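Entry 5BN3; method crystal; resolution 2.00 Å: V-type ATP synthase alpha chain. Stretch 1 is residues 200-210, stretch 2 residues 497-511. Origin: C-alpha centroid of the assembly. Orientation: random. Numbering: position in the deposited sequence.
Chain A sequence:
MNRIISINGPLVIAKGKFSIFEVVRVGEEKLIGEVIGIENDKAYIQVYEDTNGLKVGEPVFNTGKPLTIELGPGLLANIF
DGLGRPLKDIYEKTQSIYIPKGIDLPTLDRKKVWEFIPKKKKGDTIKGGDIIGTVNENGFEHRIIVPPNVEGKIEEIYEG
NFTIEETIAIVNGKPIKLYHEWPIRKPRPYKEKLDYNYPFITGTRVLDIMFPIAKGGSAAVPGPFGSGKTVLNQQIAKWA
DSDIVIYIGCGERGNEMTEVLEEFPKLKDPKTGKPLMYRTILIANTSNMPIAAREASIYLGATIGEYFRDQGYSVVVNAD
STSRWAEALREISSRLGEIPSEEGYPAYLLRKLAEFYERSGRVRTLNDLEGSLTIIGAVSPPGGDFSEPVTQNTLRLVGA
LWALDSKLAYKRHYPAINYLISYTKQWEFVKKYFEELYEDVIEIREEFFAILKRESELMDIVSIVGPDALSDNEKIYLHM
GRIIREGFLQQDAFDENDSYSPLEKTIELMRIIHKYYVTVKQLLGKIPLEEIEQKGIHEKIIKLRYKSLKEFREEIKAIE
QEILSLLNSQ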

# COMPACT_ATOMS: atom_id res chain seq x y z
N PHE A 200 -39.25 9.94 6.31
CA PHE A 200 -39.42 8.96 5.25
C PHE A 200 -39.64 7.60 5.90
O PHE A 200 -38.69 6.97 6.38
CB PHE A 200 -38.18 8.95 4.35
CG PHE A 200 -38.24 7.93 3.24
CD1 PHE A 200 -39.20 8.03 2.24
CD2 PHE A 200 -37.32 6.90 3.18
CE1 PHE A 200 -39.24 7.11 1.21
CE2 PHE A 200 -37.36 5.97 2.15
CZ PHE A 200 -38.32 6.07 1.17
N ILE A 201 -40.89 7.14 5.93
CA ILE A 201 -41.23 5.87 6.56
C ILE A 201 -41.05 4.71 5.59
O ILE A 201 -41.75 4.63 4.57
CB ILE A 201 -42.67 5.87 7.12
CG1 ILE A 201 -42.88 7.07 8.05
CG2 ILE A 201 -42.95 4.57 7.84
CD1 ILE A 201 -41.99 7.07 9.28
N THR A 202 -40.13 3.80 5.91
CA THR A 202 -39.74 2.72 5.01
C THR A 202 -40.52 1.43 5.25
O THR A 202 -40.73 0.65 4.33
CB THR A 202 -38.24 2.41 5.13
OG1 THR A 202 -37.95 1.91 6.44
CG2 THR A 202 -37.42 3.66 4.87
N GLY A 203 -40.93 1.21 6.49
CA GLY A 203 -41.55 -0.05 6.86
C GLY A 203 -40.53 -0.99 7.45
O GLY A 203 -40.85 -2.10 7.88
N THR A 204 -39.27 -0.54 7.46
CA THR A 204 -38.19 -1.27 8.11
C THR A 204 -37.82 -0.55 9.40
O THR A 204 -37.47 0.64 9.37
CB THR A 204 -36.95 -1.38 7.19
OG1 THR A 204 -37.30 -2.14 6.02
CG2 THR A 204 -35.81 -2.08 7.91
N ARG A 205 -37.89 -1.26 10.52
CA ARG A 205 -37.75 -0.66 11.85
C ARG A 205 -36.46 0.12 12.08
O ARG A 205 -36.49 1.26 12.55
CB ARG A 205 -37.92 -1.74 12.94
CG ARG A 205 -39.34 -2.31 13.02
CD ARG A 205 -39.48 -3.30 14.18
NE ARG A 205 -38.84 -4.58 13.90
CZ ARG A 205 -39.42 -5.59 13.27
NH1 ARG A 205 -40.67 -5.47 12.85
NH2 ARG A 205 -38.76 -6.72 13.06
N VAL A 206 -35.32 -0.49 11.76
CA VAL A 206 -34.03 0.16 12.00
C VAL A 206 -33.91 1.46 11.19
O VAL A 206 -33.31 2.43 11.65
CB VAL A 206 -32.84 -0.80 11.72
CG1 VAL A 206 -32.83 -1.26 10.26
CG2 VAL A 206 -31.52 -0.14 12.09
N LEU A 207 -34.52 1.48 10.01
CA LEU A 207 -34.46 2.67 9.16
C LEU A 207 -35.51 3.72 9.54
O LEU A 207 -35.37 4.88 9.18
CB LEU A 207 -34.63 2.29 7.68
CG LEU A 207 -33.60 1.33 7.09
CD1 LEU A 207 -33.72 1.29 5.58
CD2 LEU A 207 -32.20 1.74 7.50
N ASP A 208 -36.55 3.31 10.25
CA ASP A 208 -37.62 4.23 10.61
C ASP A 208 -37.41 4.93 11.95
O ASP A 208 -37.83 6.07 12.14
CB ASP A 208 -38.98 3.52 10.58
CG ASP A 208 -39.40 3.12 9.18
OD1 ASP A 208 -38.82 3.64 8.21
OD2 ASP A 208 -40.32 2.28 9.05
N ILE A 209 -36.76 4.24 12.88
CA ILE A 209 -36.56 4.79 14.22
C ILE A 209 -35.11 5.15 14.50
O ILE A 209 -34.81 6.27 14.93
CB ILE A 209 -37.04 3.80 15.30
CG1 ILE A 209 -38.50 3.41 15.06
CG2 ILE A 209 -36.89 4.41 16.68
CD1 ILE A 209 -39.46 4.58 15.14
N MET A 210 -34.21 4.21 14.25
CA MET A 210 -32.80 4.40 14.58
C MET A 210 -32.11 5.43 13.70
O MET A 210 -31.51 6.38 14.21
CB MET A 210 -32.07 3.06 14.53
CG MET A 210 -32.65 1.99 15.46
SD MET A 210 -32.29 2.31 17.20
CE MET A 210 -33.87 2.95 17.75
N ASN A 497 -45.30 -12.06 7.92
CA ASN A 497 -45.70 -11.16 8.99
C ASN A 497 -44.66 -10.09 9.34
O ASN A 497 -45.02 -8.99 9.75
CB ASN A 497 -46.06 -11.96 10.25
CG ASN A 497 -47.35 -12.75 10.10
OD1 ASN A 497 -48.28 -12.31 9.41
ND2 ASN A 497 -47.42 -13.91 10.74
N ASP A 498 -43.38 -10.42 9.17
CA ASP A 498 -42.32 -9.51 9.60
C ASP A 498 -41.78 -8.60 8.49
O ASP A 498 -41.16 -7.58 8.78
CB ASP A 498 -41.17 -10.30 10.24
CG ASP A 498 -40.27 -9.43 11.10
OD1 ASP A 498 -40.73 -8.37 11.57
OD2 ASP A 498 -39.10 -9.82 11.32
N SER A 499 -42.04 -8.97 7.24
CA SER A 499 -41.53 -8.21 6.09
C SER A 499 -41.87 -6.72 6.17
O SER A 499 -40.99 -5.87 5.99
CB SER A 499 -42.07 -8.80 4.79
OG SER A 499 -41.60 -8.07 3.67
N TYR A 500 -43.13 -6.41 6.45
CA TYR A 500 -43.57 -5.03 6.64
C TYR A 500 -43.81 -4.74 8.12
O TYR A 500 -44.44 -5.53 8.82
CB TYR A 500 -44.84 -4.76 5.84
CG TYR A 500 -45.47 -3.41 6.10
CD1 TYR A 500 -44.73 -2.24 5.96
CD2 TYR A 500 -46.80 -3.30 6.46
CE1 TYR A 500 -45.31 -1.00 6.19
CE2 TYR A 500 -47.39 -2.07 6.70
CZ TYR A 500 -46.63 -0.92 6.56
OH TYR A 500 -47.20 0.31 6.79
N SER A 501 -43.30 -3.61 8.58
CA SER A 501 -43.49 -3.20 9.97
C SER A 501 -44.10 -1.80 10.04
O SER A 501 -43.39 -0.80 9.93
CB SER A 501 -42.17 -3.24 10.74
OG SER A 501 -42.38 -3.02 12.13
N PRO A 502 -45.43 -1.73 10.21
CA PRO A 502 -46.09 -0.43 10.35
C PRO A 502 -45.69 0.22 11.67
O PRO A 502 -45.22 -0.48 12.57
CB PRO A 502 -47.58 -0.80 10.36
CG PRO A 502 -47.62 -2.19 10.88
CD PRO A 502 -46.37 -2.86 10.36
N LEU A 503 -45.86 1.53 11.78
CA LEU A 503 -45.42 2.25 12.97
C LEU A 503 -46.04 1.73 14.26
O LEU A 503 -45.37 1.66 15.29
CB LEU A 503 -45.65 3.76 12.83
CG LEU A 503 -44.66 4.48 11.91
CD1 LEU A 503 -44.78 5.99 12.04
CD2 LEU A 503 -43.24 4.04 12.23
N GLU A 504 -47.32 1.34 14.20
CA GLU A 504 -48.00 0.77 15.35
C GLU A 504 -47.22 -0.42 15.92
O GLU A 504 -46.95 -0.48 17.11
CB GLU A 504 -49.41 0.35 14.98
N LYS A 505 -46.85 -1.35 15.04
CA LYS A 505 -46.05 -2.51 15.44
C LYS A 505 -44.67 -2.08 15.95
O LYS A 505 -44.19 -2.59 16.96
CB LYS A 505 -45.90 -3.48 14.26
CG LYS A 505 -45.15 -4.77 14.60
CD LYS A 505 -45.04 -5.68 13.39
CE LYS A 505 -44.36 -6.99 13.74
NZ LYS A 505 -44.26 -7.90 12.56
N THR A 506 -44.04 -1.15 15.23
CA THR A 506 -42.73 -0.65 15.61
C THR A 506 -42.75 0.01 16.99
O THR A 506 -41.92 -0.30 17.85
CB THR A 506 -42.19 0.35 14.57
OG1 THR A 506 -42.17 -0.27 13.28
CG2 THR A 506 -40.79 0.78 14.94
N ILE A 507 -43.70 0.92 17.20
CA ILE A 507 -43.83 1.62 18.48
C ILE A 507 -44.14 0.66 19.62
O ILE A 507 -43.53 0.73 20.69
CB ILE A 507 -44.93 2.72 18.42
CG1 ILE A 507 -44.61 3.77 17.35
CG2 ILE A 507 -45.10 3.38 19.78
CD1 ILE A 507 -43.21 4.34 17.43
N GLU A 508 -45.10 -0.24 19.39
CA GLU A 508 -45.50 -1.21 20.41
C GLU A 508 -44.34 -2.10 20.85
O GLU A 508 -44.22 -2.44 22.03
CB GLU A 508 -46.67 -2.07 19.92
CG GLU A 508 -48.01 -1.37 20.01
CD GLU A 508 -48.36 -0.96 21.42
OE1 GLU A 508 -48.38 -1.83 22.31
OE2 GLU A 508 -48.62 0.25 21.65
N LEU A 509 -43.50 -2.49 19.89
CA LEU A 509 -42.30 -3.26 20.20
C LEU A 509 -41.36 -2.48 21.11
O LEU A 509 -40.81 -3.04 22.07
CB LEU A 509 -41.58 -3.67 18.92
CG LEU A 509 -42.03 -4.97 18.26
CD1 LEU A 509 -41.25 -5.24 16.98
CD2 LEU A 509 -41.85 -6.12 19.24
N MET A 510 -41.17 -1.20 20.82
CA MET A 510 -40.31 -0.34 21.63
C MET A 510 -40.88 -0.21 23.04
O MET A 510 -40.13 -0.23 24.02
CB MET A 510 -40.18 1.05 20.99
CG MET A 510 -39.59 1.04 19.58
SD MET A 510 -39.48 2.68 18.83
CE MET A 510 -38.32 3.47 19.94
N ARG A 511 -42.19 -0.08 23.14
CA ARG A 511 -42.86 0.12 24.43
C ARG A 511 -42.79 -1.10 25.34
O ARG A 511 -42.55 -0.97 26.54
CB ARG A 511 -44.32 0.54 24.21
CG ARG A 511 -44.48 2.00 23.83
CD ARG A 511 -45.93 2.35 23.53
NE ARG A 511 -46.09 3.78 23.28
CZ ARG A 511 -47.07 4.31 22.56
NH1 ARG A 511 -47.99 3.52 22.01
NH2 ARG A 511 -47.13 5.62 22.38
O HOH W 1 -38.38 -5.12 5.90
O HOH W 2 -42.75 -6.48 10.83
O HOH W 3 -41.31 0.73 10.77

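The two stretches bury 599 Å² between them, although touching residues are at least 293 positions apart in sequence. Their helices cross at 72°, with axes 10.9 Å apart at closest approach. The backbones come nearest at Gly 203 and Ser 501, where Ser 501 N donates to Gly 203 O at 3.0 Å. Glycine suits this hollow. Gly 203 CA lies 3.9 Å from Tyr 500 CE1, and a CB would clash with Tyr 500 CD1. Its phi of 96° also favours glycine.

Arg 205 has the largest area covered by the other stretch. Its CA-to-CB bond points sideways, but the long side chain bends at chi3 (m) and runs past Thr 506 and Leu 509 to Ser 501 and Asp 498. Arg 205 NH2 forms a salt bridge with Asp 498 OD1 at 3.0 Å. Arg 205 NH1 makes a weak hydrogen bond to Ser 501 OG at 3.1 Å. Both acceptors lie at the guanidinium edge, while Leu 509 CD1 covers one face.

The CA-to-CB bond of Ile 209 points toward stretch 2. Its branched side chain spans one helical turn: Ile 209 CG1 packs 3.5 Å from Thr 506 CG2, and Ile 209 CG2 lies 3.7 Å from Met 510 CE. Ile 201 CD1 meets Leu 503 CD1 at 4.1 Å. Apolar side chains suit these contacts because they bring no polar group needing a partner.

Water 3 fills a polar gap. It donates to Asp 208 OD2 (2.5 Å) and Ser 501 O (2.7 Å), and accepts from Thr 506 OG1 (2.8 Å).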